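Local coordinates for protein DNA polymerase sliding clamp (Archaeoglobus fulgidus, PDB 1RWZ) that encircles DNA as a ring-shaped homotrimer and probably tethers the replicative polymerase and other DNA-processing proteins to it as a sliding platform, at residues L198-T212 against L223-Y236. Residues are numbered along the deposited sequence; the frame is centred on the assembly and turned at random.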
loop_
_atom_site.group_PDB
_atom_site.type_symbol
_atom_site.label_atom_id
_atom_site.label_comp_id
_atom_site.label_asym_id
_atom_site.label_seq_id
_atom_site.Cartn_x
_atom_site.Cartn_y
_atom_site.Cartn_z
ATOM N N LEU A 198 22.048 0.638 9.377
ATOM C CA LEU A 198 22.030 1.739 8.419
ATOM C C LEU A 198 20.666 1.847 7.747
ATOM O O LEU A 198 20.152 2.946 7.533
ATOM C CB LEU A 198 23.118 1.542 7.360
ATOM C CG LEU A 198 24.559 1.643 7.878
ATOM C CD1 LEU A 198 25.537 1.228 6.791
ATOM C CD2 LEU A 198 24.833 3.074 8.330
ATOM N N LYS A 199 20.081 0.700 7.423
ATOM C CA LYS A 199 18.775 0.678 6.780
ATOM C C LYS A 199 17.721 1.249 7.726
ATOM O O LYS A 199 16.858 2.026 7.308
ATOM C CB LYS A 199 18.416 -0.756 6.377
ATOM C CG LYS A 199 17.181 -0.877 5.505
ATOM C CD LYS A 199 16.992 -2.320 5.069
ATOM C CE LYS A 199 15.774 -2.490 4.179
ATOM N NZ LYS A 199 15.560 -3.927 3.845
ATOM N N GLU A 200 17.800 0.881 9.004
ATOM C CA GLU A 200 16.853 1.367 10.004
ATOM C C GLU A 200 16.970 2.885 10.168
ATOM O O GLU A 200 15.960 3.588 10.255
ATOM C CB GLU A 200 17.105 0.674 11.349
ATOM C CG GLU A 200 16.040 0.917 12.414
ATOM C CD GLU A 200 14.663 0.419 12.006
ATOM O OE1 GLU A 200 14.575 -0.626 11.327
ATOM O OE2 GLU A 200 13.661 1.066 12.376
ATOM N N PHE A 201 18.203 3.385 10.204
ATOM C CA PHE A 201 18.449 4.823 10.341
ATOM C C PHE A 201 17.732 5.612 9.242
ATOM O O PHE A 201 17.090 6.625 9.510
ATOM C CB PHE A 201 19.944 5.134 10.209
ATOM C CG PHE A 201 20.809 4.551 11.295
ATOM C CD1 PHE A 201 22.187 4.455 11.105
ATOM C CD2 PHE A 201 20.268 4.128 12.503
ATOM C CE1 PHE A 201 23.019 3.946 12.104
ATOM C CE2 PHE A 201 21.095 3.615 13.513
ATOM C CZ PHE A 201 22.470 3.527 13.310
ATOM N N CYS A 202 17.865 5.141 8.007
ATOM C CA CYS A 202 17.282 5.815 6.852
ATOM C C CYS A 202 15.761 5.844 6.775
ATOM O O CYS A 202 15.201 6.557 5.942
ATOM C CB CYS A 202 17.840 5.206 5.563
ATOM S SG CYS A 202 19.606 5.482 5.338
ATOM N N LYS A 203 15.088 5.092 7.637
ATOM C CA LYS A 203 13.629 5.070 7.602
ATOM C C LYS A 203 12.965 6.407 7.928
ATOM O O LYS A 203 11.807 6.626 7.567
ATOM C CB LYS A 203 13.096 3.978 8.530
ATOM C CG LYS A 203 13.301 2.586 7.959
ATOM C CD LYS A 203 12.777 1.508 8.884
ATOM C CE LYS A 203 12.984 0.139 8.258
ATOM N NZ LYS A 203 12.550 -0.963 9.163
ATOM N N VAL A 204 13.685 7.302 8.595
ATOM C CA VAL A 204 13.122 8.608 8.934
ATOM C C VAL A 204 13.583 9.698 7.970
ATOM O O VAL A 204 13.226 10.868 8.130
ATOM C CB VAL A 204 13.497 9.044 10.374
ATOM C CG1 VAL A 204 12.896 8.073 11.386
ATOM C CG2 VAL A 204 15.012 9.116 10.528
ATOM N N ALA A 205 14.364 9.312 6.966
ATOM C CA ALA A 205 14.884 10.270 5.993
ATOM C C ALA A 205 14.395 10.013 4.574
ATOM O O ALA A 205 13.913 8.930 4.252
ATOM C CB ALA A 205 16.410 10.260 6.021
ATOM N N GLY A 206 14.533 11.023 3.721
ATOM C CA GLY A 206 14.106 10.878 2.343
ATOM C C GLY A 206 14.752 11.910 1.444
ATOM O O GLY A 206 15.574 12.709 1.893
ATOM N N SER A 207 14.391 11.887 0.165
ATOM C CA SER A 207 14.942 12.842 -0.786
ATOM C C SER A 207 14.660 14.236 -0.258
ATOM O O SER A 207 13.577 14.496 0.261
ATOM C CB SER A 207 14.289 12.669 -2.159
ATOM O OG SER A 207 14.577 11.391 -2.694
ATOM N N GLY A 208 15.634 15.129 -0.374
ATOM C CA GLY A 208 15.422 16.482 0.104
ATOM C C GLY A 208 15.987 16.750 1.484
ATOM O O GLY A 208 16.143 17.908 1.878
ATOM N N ASP A 209 16.274 15.691 2.236
ATOM C CA ASP A 209 16.851 15.851 3.571
ATOM C C ASP A 209 18.366 15.835 3.415
ATOM O O ASP A 209 18.898 15.122 2.566
ATOM C CB ASP A 209 16.411 14.710 4.499
ATOM C CG ASP A 209 14.926 14.757 4.825
ATOM O OD1 ASP A 209 14.412 15.861 5.099
ATOM O OD2 ASP A 209 14.275 13.688 4.824
ATOM N N LEU A 210 19.065 16.624 4.223
ATOM C CA LEU A 210 20.518 16.678 4.129
ATOM C C LEU A 210 21.159 15.645 5.046
ATOM O O LEU A 210 20.662 15.378 6.140
ATOM C CB LEU A 210 21.032 18.069 4.518
ATOM C CG LEU A 210 22.478 18.392 4.132
ATOM C CD1 LEU A 210 22.570 18.556 2.612
ATOM C CD2 LEU A 210 22.933 19.673 4.828
ATOM N N LEU A 211 22.250 15.050 4.581
ATOM C CA LEU A 211 22.984 14.077 5.384
ATOM C C LEU A 211 24.451 14.452 5.367
ATOM O O LEU A 211 25.030 14.662 4.304
ATOM C CB LEU A 211 22.827 12.659 4.827
ATOM C CG LEU A 211 23.799 11.628 5.424
ATOM C CD1 LEU A 211 23.567 11.477 6.933
ATOM C CD2 LEU A 211 23.617 10.306 4.718
ATOM N N THR A 212 25.041 14.559 6.552
ATOM C CA THR A 212 26.456 14.865 6.672
ATOM C C THR A 212 27.064 13.643 7.336
ATOM O O THR A 212 26.657 13.259 8.435
ATOM C CB THR A 212 26.709 16.090 7.564
ATOM O OG1 THR A 212 26.107 17.245 6.965
ATOM C CG2 THR A 212 28.218 16.330 7.737
ATOM N N LEU A 223 26.289 9.954 11.388
ATOM C CA LEU A 223 25.367 10.250 10.299
ATOM C C LEU A 223 24.437 11.346 10.795
ATOM O O LEU A 223 23.491 11.084 11.532
ATOM C CB LEU A 223 24.569 8.996 9.933
ATOM C CG LEU A 223 25.443 7.815 9.489
ATOM C CD1 LEU A 223 24.594 6.559 9.364
ATOM C CD2 LEU A 223 26.124 8.140 8.168
ATOM N N VAL A 224 24.720 12.579 10.399
ATOM C CA VAL A 224 23.913 13.700 10.838
ATOM C C VAL A 224 22.855 14.042 9.800
ATOM O O VAL A 224 23.157 14.620 8.754
ATOM C CB VAL A 224 24.791 14.938 11.104
ATOM C CG1 VAL A 224 23.964 16.051 11.738
ATOM C CG2 VAL A 224 25.952 14.557 12.022
ATOM N N PHE A 225 21.616 13.664 10.096
ATOM C CA PHE A 225 20.495 13.943 9.210
ATOM C C PHE A 225 19.803 15.238 9.644
ATOM O O PHE A 225 19.640 15.496 10.839
ATOM C CB PHE A 225 19.440 12.827 9.270
ATOM C CG PHE A 225 19.903 11.501 8.745
ATOM C CD1 PHE A 225 20.549 10.591 9.580
ATOM C CD2 PHE A 225 19.653 11.139 7.426
ATOM C CE1 PHE A 225 20.932 9.340 9.108
ATOM C CE2 PHE A 225 20.034 9.891 6.941
ATOM C CZ PHE A 225 20.675 8.985 7.789
ATOM N N GLU A 226 19.411 16.053 8.668
ATOM C CA GLU A 226 18.666 17.279 8.941
ATOM C C GLU A 226 17.329 16.974 8.283
ATOM O O GLU A 226 17.234 16.844 7.061
ATOM C CB GLU A 226 19.378 18.491 8.333
ATOM C CG GLU A 226 20.710 18.727 9.032
ATOM C CD GLU A 226 21.457 19.944 8.538
ATOM O OE1 GLU A 226 21.066 21.076 8.891
ATOM O OE2 GLU A 226 22.440 19.762 7.796
ATOM N N LEU A 227 16.306 16.829 9.116
ATOM C CA LEU A 227 14.978 16.421 8.663
ATOM C C LEU A 227 13.842 17.413 8.855
ATOM O O LEU A 227 13.967 18.394 9.578
ATOM C CB LEU A 227 14.595 15.127 9.388
ATOM C CG LEU A 227 15.667 14.034 9.436
ATOM C CD1 LEU A 227 15.208 12.896 10.358
ATOM C CD2 LEU A 227 15.923 13.521 8.034
ATOM N N VAL A 228 12.716 17.103 8.214
ATOM C CA VAL A 228 11.499 17.907 8.298
ATOM C C VAL A 228 11.739 19.368 7.932
ATOM O O VAL A 228 11.546 20.272 8.747
ATOM C CB VAL A 228 10.883 17.819 9.716
ATOM C CG1 VAL A 228 9.466 18.386 9.711
ATOM C CG2 VAL A 228 10.862 16.360 10.178
ATOM N N GLY A 229 12.149 19.594 6.689
ATOM C CA GLY A 229 12.413 20.952 6.252
ATOM C C GLY A 229 13.580 21.566 7.004
ATOM O O GLY A 229 13.665 22.785 7.155
ATOM N N GLY A 230 14.487 20.719 7.478
ATOM C CA GLY A 230 15.639 21.211 8.210
ATOM C C GLY A 230 15.311 21.677 9.618
ATOM O O GLY A 230 16.104 22.384 10.245
ATOM N N ARG A 231 14.150 21.279 10.127
ATOM C CA ARG A 231 13.740 21.678 11.469
ATOM C C ARG A 231 14.408 20.858 12.568
ATOM O O ARG A 231 14.613 21.346 13.684
ATOM C CB ARG A 231 12.225 21.550 11.631
ATOM C CG ARG A 231 11.385 22.528 10.808
ATOM C CD ARG A 231 9.923 22.356 11.201
ATOM N NE ARG A 231 8.977 23.190 10.458
ATOM C CZ ARG A 231 8.650 23.018 9.180
ATOM N NH1 ARG A 231 9.198 22.044 8.462
ATOM N NH2 ARG A 231 7.731 23.799 8.629
ATOM N N ALA A 232 14.742 19.613 12.253
ATOM C CA ALA A 232 15.347 18.737 13.243
ATOM C C ALA A 232 16.684 18.169 12.829
ATOM O O ALA A 232 16.924 17.900 11.656
ATOM C CB ALA A 232 14.391 17.587 13.563
ATOM N N LYS A 233 17.563 18.006 13.810
ATOM C CA LYS A 233 18.857 17.403 13.564
ATOM C C LYS A 233 18.776 16.059 14.274
ATOM O O LYS A 233 18.506 15.996 15.473
ATOM C CB LYS A 233 19.991 18.245 14.154
ATOM C CG LYS A 233 21.356 17.597 13.981
ATOM C CD LYS A 233 22.500 18.558 14.266
ATOM C CE LYS A 233 22.635 19.592 13.160
ATOM N NZ LYS A 233 23.846 20.454 13.332
ATOM N N VAL A 234 18.962 14.988 13.516
ATOM C CA VAL A 234 18.922 13.645 14.070
ATOM C C VAL A 234 20.220 12.972 13.671
ATOM O O VAL A 234 20.439 12.660 12.500
ATOM C CB VAL A 234 17.724 12.842 13.520
ATOM C CG1 VAL A 234 17.773 11.407 14.029
ATOM C CG2 VAL A 234 16.422 13.513 13.949
ATOM N N GLU A 235 21.090 12.779 14.652
ATOM C CA GLU A 235 22.369 12.143 14.405
ATOM C C GLU A 235 22.372 10.726 14.947
ATOM O O GLU A 235 21.976 10.488 16.093
ATOM C CB GLU A 235 23.503 12.929 15.070
ATOM C CG GLU A 235 24.850 12.199 15.010
ATOM C CD GLU A 235 26.001 12.991 15.610
ATOM O OE1 GLU A 235 27.096 12.412 15.768
ATOM O OE2 GLU A 235 25.822 14.186 15.920
ATOM N N TYR A 236 22.791 9.793 14.103
ATOM C CA TYR A 236 22.914 8.397 14.491
ATOM C C TYR A 236 24.405 8.093 14.452
ATOM O O TYR A 236 25.115 8.535 13.544
ATOM C CB TYR A 236 22.191 7.471 13.508
ATOM C CG TYR A 236 20.689 7.380 13.686
ATOM C CD1 TYR A 236 19.820 7.809 12.677
ATOM C CD2 TYR A 236 20.137 6.817 14.836
ATOM C CE1 TYR A 236 18.437 7.672 12.813
ATOM C CE2 TYR A 236 18.761 6.675 14.983
ATOM C CZ TYR A 236 17.917 7.099 13.969
ATOM O OH TYR A 236 16.557 6.922 14.101
HETATM O O HOH W 1 14.969 5.333 12.133
HETATM O O HOH W 2 15.268 18.458 5.774
HETATM O O HOH W 3 12.186 14.761 6.646
HETATM O O HOH W 4 12.064 17.325 4.876
HETATM O O HOH W 5 23.548 17.312 7.752
#
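Strand 210-212 runs antiparallel to strand 223-227, at 162° and 4.7 Å between the short axes, with Leu-210 facing Glu-226 and Thr-212 facing Val-224 as hydrogen-bonded pairs and Leu-211 facing Phe-225 as the non-hydrogen-bonded pair between them. Three of the four backbone bonds are short and fairly straight; the one from Leu-210 N to Glu-226 O, at the end of the pairing, is weak at 3.4 Å.

On the helix-covered face, CD1 of Leu-211 sits over the centre of the Phe-225 ring in a CH-pi contact, 3.8 Å from its centroid, and Ala-205 CB meets Phe-225 CD2 at 3.6 Å. Phe-201 comes down from the helix onto Tyr-236 as an offset stack, the planes only 10° apart and the centroids separated by 4.2 Å. Tyr-236 CG lies anti to the carbonyl carbon (chi1 -79°), which lays the ring along that of Phe-201, and Tyr-236 CB makes a CH-pi contact over the Phe-201 face. Leu-223 CD1 fills the angle between Phe-201 CD1 and Leu-198 CD2. Farther along, the two methyls of Leu-227 divide their work: CD1 packs on Val-204, CD2 against the Asp-209 carboxylate.

That carboxylate ties the turns together. Its OD2 accepts the N-H of Gly-206 through the anti lone pair, while OD1 accepts from three waters, two of which take the N-H groups of Val-228 and Gly-229; the third also donates to Glu-226 O and meets Gly-230 N weakly.

The two segments belong to the C-terminal half of the PCNA subunit, where its sheet runs on into the N-terminal half. Helix 135-146 flanks them, Phe-138 touching Cys-202 and Leu-211, while the Tyr-236 hydroxyl hydrogen-bonds to Ala-17 O of helix 8-19; strands 129-134 and 45-52 continue the sheet beyond 210-215 and 232-238.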